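PDB 4MUV: cyclic nucleotide-gated potassium channel mll3241 from Mesorhizobium loti, which forms a homotetrameric potassium channel of the cell membrane that opens in response to cyclic AMP binding at its cytoplasmic domain. Local coordinates for residues F83-L88 with R129-E134. The protein carries 3 engineered substitutions. Residues are numbered along the deposited sequence; the frame is centred on the assembly and turned at random. Where two conformers were deposited one is given.
Sequences FGEMAL and RKTALE. With PCG (cyclic guanosine monophosphate), chain C.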
ATOM      1  N   PHE A  83      -3.402   1.143  -0.954  1.00  7.54           N
ATOM      2  CA  PHE A  83      -3.864   0.596  -2.226  1.00  7.23           C
ATOM      3  C   PHE A  83      -2.902  -0.475  -2.718  1.00  7.41           C
ATOM      4  O   PHE A  83      -1.743  -0.522  -2.315  1.00  7.69           O
ATOM      5  CB  PHE A  83      -4.038   1.724  -3.245  1.00  8.02           C
ATOM      6  CG  PHE A  83      -2.768   2.423  -3.622  1.00  7.54           C
ATOM      7  CD1 PHE A  83      -2.316   3.509  -2.902  1.00  7.60           C
ATOM      8  CD2 PHE A  83      -2.039   2.015  -4.721  1.00  7.59           C
ATOM      9  CE1 PHE A  83      -1.136   4.147  -3.261  1.00  8.29           C
ATOM     10  CE2 PHE A  83      -0.862   2.652  -5.071  1.00  8.64           C
ATOM     11  CZ  PHE A  83      -0.412   3.711  -4.353  1.00  8.40           C
ATOM     12  N   GLY A  84      -3.408  -1.323  -3.621  1.00  7.46           N
ATOM     13  CA  GLY A  84      -2.631  -2.420  -4.182  1.00  8.39           C
ATOM     14  C   GLY A  84      -2.866  -3.756  -3.514  1.00  8.13           C
ATOM     15  O   GLY A  84      -2.321  -4.767  -3.949  1.00  9.49           O
ATOM     16  N   GLU A  85      -3.693  -3.760  -2.467  1.00  8.27           N
ATOM     17  CA  GLU A  85      -4.006  -5.006  -1.771  1.00  9.77           C
ATOM     18  C   GLU A  85      -4.817  -5.977  -2.622  1.00 10.89           C
ATOM     19  O   GLU A  85      -4.706  -7.173  -2.459  1.00 12.09           O
ATOM     20  CB  GLU A  85      -4.768  -4.741  -0.459  1.00 10.65           C
ATOM     21  CG  GLU A  85      -6.230  -4.276  -0.571  1.00 10.25           C
ATOM     22  CD  GLU A  85      -6.360  -2.876  -1.172  1.00 10.00           C
ATOM     23  OE1 GLU A  85      -5.422  -2.057  -1.010  1.00  9.58           O
ATOM     24  OE2 GLU A  85      -7.390  -2.595  -1.817  1.00 10.12           O
ATOM     25  N   MET A  86      -5.616  -5.483  -3.555  1.00  9.76           N
ATOM     26  CA  MET A  86      -6.539  -6.371  -4.248  1.00 10.39           C
ATOM     27  C   MET A  86      -5.812  -7.419  -5.063  1.00 10.87           C
ATOM     28  O   MET A  86      -6.187  -8.589  -5.035  1.00 13.52           O
ATOM     29  CB  MET A  86      -7.518  -5.575  -5.112  1.00 10.29           C
ATOM     30  CG  MET A  86      -8.496  -4.756  -4.291  1.00 11.49           C
ATOM     31  SD  MET A  86      -9.436  -3.529  -5.219  1.00 11.70           S
ATOM     32  CE  MET A  86     -10.535  -4.615  -6.114  1.00 13.09           C
ATOM     33  N   ALA A  87      -4.768  -7.019  -5.781  1.00 10.49           N
ATOM     34  CA  ALA A  87      -4.027  -7.980  -6.605  1.00 11.18           C
ATOM     35  C   ALA A  87      -3.316  -8.997  -5.734  1.00 14.35           C
ATOM     36  O   ALA A  87      -3.162 -10.157  -6.124  1.00 16.38           O
ATOM     37  CB  ALA A  87      -3.030  -7.270  -7.460  1.00 12.44           C
ATOM     38  N   LEU A  88      -2.869  -8.571  -4.555  1.00 12.38           N
ATOM     39  CA  LEU A  88      -2.184  -9.488  -3.653  1.00 14.16           C
ATOM     40  C   LEU A  88      -3.117 -10.541  -3.064  1.00 17.51           C
ATOM     41  O   LEU A  88      -2.713 -11.690  -2.858  1.00 23.01           O
ATOM     42  CB  LEU A  88      -1.461  -8.733  -2.545  1.00 14.32           C
ATOM     43  CG  LEU A  88      -0.446  -7.686  -2.981  1.00 13.72           C
ATOM     44  CD1 LEU A  88       0.263  -7.071  -1.776  1.00 15.01           C
ATOM     45  CD2 LEU A  88       0.560  -8.274  -3.937  1.00 17.48           C
ATOM     46  N   ARG A 129      -9.255  -7.813   3.284  1.00 11.71           N
ATOM     47  CA  ARG A 129     -10.243  -8.588   2.544  1.00 12.71           C
ATOM     48  C   ARG A 129     -11.516  -7.743   2.364  1.00 12.12           C
ATOM     49  O   ARG A 129     -12.090  -7.687   1.265  1.00 12.19           O
ATOM     50  CB  ARG A 129     -10.559  -9.914   3.258  1.00 16.36           C
ATOM     51  CG  ARG A 129     -11.463 -10.869   2.436  1.00 21.20           C
ATOM     52  CD  ARG A 129     -11.877 -12.119   3.213  1.00 26.17           C
ATOM     53  NE  ARG A 129     -12.762 -11.791   4.329  1.00 28.26           N
ATOM     54  CZ  ARG A 129     -14.060 -11.526   4.218  1.00 30.70           C
ATOM     55  NH1 ARG A 129     -14.665 -11.557   3.040  1.00 32.92           N
ATOM     56  NH2 ARG A 129     -14.758 -11.226   5.301  1.00 32.99           N
ATOM     57  N   LYS A 130     -11.955  -7.080   3.430  1.00 12.16           N
ATOM     58  CA  LYS A 130     -13.159  -6.250   3.347  1.00 11.72           C
ATOM     59  C   LYS A 130     -12.963  -4.999   2.502  1.00 10.10           C
ATOM     60  O   LYS A 130     -13.871  -4.580   1.803  1.00 10.58           O
ATOM     61  CB  LYS A 130     -13.668  -5.898   4.734  1.00 15.61           C
ATOM     62  CG  LYS A 130     -14.272  -7.088   5.446  1.00 21.25           C
ATOM     63  CD  LYS A 130     -14.769  -6.712   6.827  1.00 28.87           C
ATOM     64  CE  LYS A 130     -15.326  -7.922   7.538  1.00 35.56           C
ATOM     65  NZ  LYS A 130     -15.656  -7.655   8.963  1.00 38.94           N
ATOM     66  N   THR A 131     -11.783  -4.401   2.560  1.00 10.10           N
ATOM     67  CA  THR A 131     -11.475  -3.238   1.724  1.00 10.07           C
ATOM     68  C   THR A 131     -11.539  -3.623   0.240  1.00  8.53           C
ATOM     69  O   THR A 131     -12.107  -2.891  -0.573  1.00  8.95           O
ATOM     70  CB  THR A 131     -10.098  -2.637   2.090  1.00 12.52           C
ATOM     71  OG1 THR A 131     -10.153  -2.120   3.423  1.00 15.35           O
ATOM     72  CG2 THR A 131      -9.745  -1.511   1.150  1.00 15.58           C
ATOM     73  N   ALA A 132     -10.997  -4.788  -0.114  1.00  9.91           N
ATOM     74  CA  ALA A 132     -11.076  -5.283  -1.494  1.00 10.10           C
ATOM     75  C   ALA A 132     -12.533  -5.467  -1.915  1.00  9.09           C
ATOM     76  O   ALA A 132     -12.923  -5.039  -3.010  1.00  9.88           O
ATOM     77  CB  ALA A 132     -10.312  -6.590  -1.639  1.00 11.30           C
ATOM     78  N   LEU A 133     -13.348  -6.049  -1.046  1.00  8.98           N
ATOM     79  CA  LEU A 133     -14.770  -6.192  -1.328  1.00  9.77           C
ATOM     80  C   LEU A 133     -15.481  -4.854  -1.507  1.00  8.57           C
ATOM     81  O   LEU A 133     -16.270  -4.686  -2.425  1.00  9.38           O
ATOM     82  CB  LEU A 133     -15.475  -6.990  -0.235  1.00 11.87           C
ATOM     83  CG  LEU A 133     -15.244  -8.487  -0.237  1.00 15.41           C
ATOM     84  CD1 LEU A 133     -15.889  -9.075   0.976  1.00 18.40           C
ATOM     85  CD2 LEU A 133     -15.811  -9.139  -1.497  1.00 16.53           C
ATOM     86  N   GLU A 134     -15.202  -3.895  -0.634  1.00  8.35           N
ATOM     87  CA  GLU A 134     -15.793  -2.584  -0.735  0.55  6.72           C
ATOM     88  C   GLU A 134     -15.494  -1.953  -2.091  1.00  7.59           C
ATOM     89  O   GLU A 134     -16.349  -1.317  -2.688  1.00  8.93           O
ATOM     90  CB  GLU A 134     -15.219  -1.738   0.406  0.55  7.17           C
ATOM     91  CG  GLU A 134     -15.664  -0.300   0.428  0.55 11.89           C
ATOM     92  CD  GLU A 134     -14.776   0.580   1.288  0.55 20.18           C
ATOM     93  OE1 GLU A 134     -14.265   0.079   2.321  0.55 26.44           O
ATOM     94  OE2 GLU A 134     -14.589   1.758   0.912  0.55 16.57           O
TER
HETATM   95  PA  PCG C 401      -5.159  -3.325  -7.114  1.00  7.07           P
HETATM   96  O1A PCG C 401      -4.044  -4.268  -6.712  1.00  8.00           O
HETATM   97  O2A PCG C 401      -6.239  -3.896  -7.963  1.00  8.23           O
HETATM   98  O5' PCG C 401      -4.533  -2.118  -7.849  1.00  7.12           O
HETATM   99  C5' PCG C 401      -5.246  -0.976  -8.004  1.00  8.86           C
HETATM  100  C4' PCG C 401      -5.734  -0.527  -6.615  1.00  7.32           C
HETATM  101  O4' PCG C 401      -6.508   0.726  -6.505  1.00  8.14           O
HETATM  102  C3' PCG C 401      -6.529  -1.506  -6.064  1.00  7.02           C
HETATM  103  O3' PCG C 401      -5.790  -2.736  -5.780  1.00  7.25           O
HETATM  104  C2' PCG C 401      -7.099  -0.771  -4.783  1.00  7.42           C
HETATM  105  O2' PCG C 401      -6.220  -1.003  -3.683  1.00  8.00           O
HETATM  106  C1' PCG C 401      -7.136   0.589  -5.138  1.00  6.67           C
HETATM  107  N9  PCG C 401      -8.424   1.214  -5.180  1.00  7.65           N
HETATM  108  C8  PCG C 401      -8.874   2.247  -4.393  1.00  8.03           C
HETATM  109  N7  PCG C 401     -10.161   2.513  -4.620  1.00  8.12           N
HETATM  110  C5  PCG C 401     -10.548   1.621  -5.591  1.00  7.64           C
HETATM  111  C6  PCG C 401     -11.812   1.413  -6.242  1.00  8.99           C
HETATM  112  O6  PCG C 401     -12.862   2.066  -6.029  1.00  9.19           O
HETATM  113  N1  PCG C 401     -11.809   0.404  -7.175  1.00  7.74           N
HETATM  114  C2  PCG C 401     -10.713  -0.399  -7.450  1.00  9.44           C
HETATM  115  N2  PCG C 401     -10.832  -1.373  -8.371  1.00 10.62           N
HETATM  116  N3  PCG C 401      -9.491  -0.232  -6.851  1.00  8.23           N
HETATM  117  C4  PCG C 401      -9.479   0.815  -5.905  1.00  7.87           C
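The phosphate-binding cassette of the cyclic nucleotide-binding domain meets the C-terminal helix here, through Met86 and Ala132. Met86 CG lies 3.7 Å from Ala132 CB. The Met86 chain then bends at its last torsion (chi3 72°), and CE comes within 3.9 Å of Ala132 O. The other side of Met86 faces the nucleotide, with SD 3.6 Å from ribose C3' of the cyclic GMP. An alanine here would probably open a gap beside both the ribose and Ala132. Nearby, Thr131 CG2 touches Glu85 OE2 at 3.9 Å, while the Thr131 hydroxyl bonds back to Ile127 O. The cassette comprises the short helix 85-90 and the loop after it, which brings Arg94 and Ser95 to the ligand; it is set in the beta-roll, and helix 122-139 closes over the site. With chi1 at 72° and a bend at chi2, the Glu85 chain turns its carboxylate to the ribose. Its OE2 accepts a hydrogen bond from ligand O2' at 2.7 Å and also forms a salt bridge with Arg135 of the same helix 122-139. Gly84 N donates to the same O2' at 2.8 Å. Ala87 N donates a hydrogen bond to phosphate oxygen O1A at 3.0 Å.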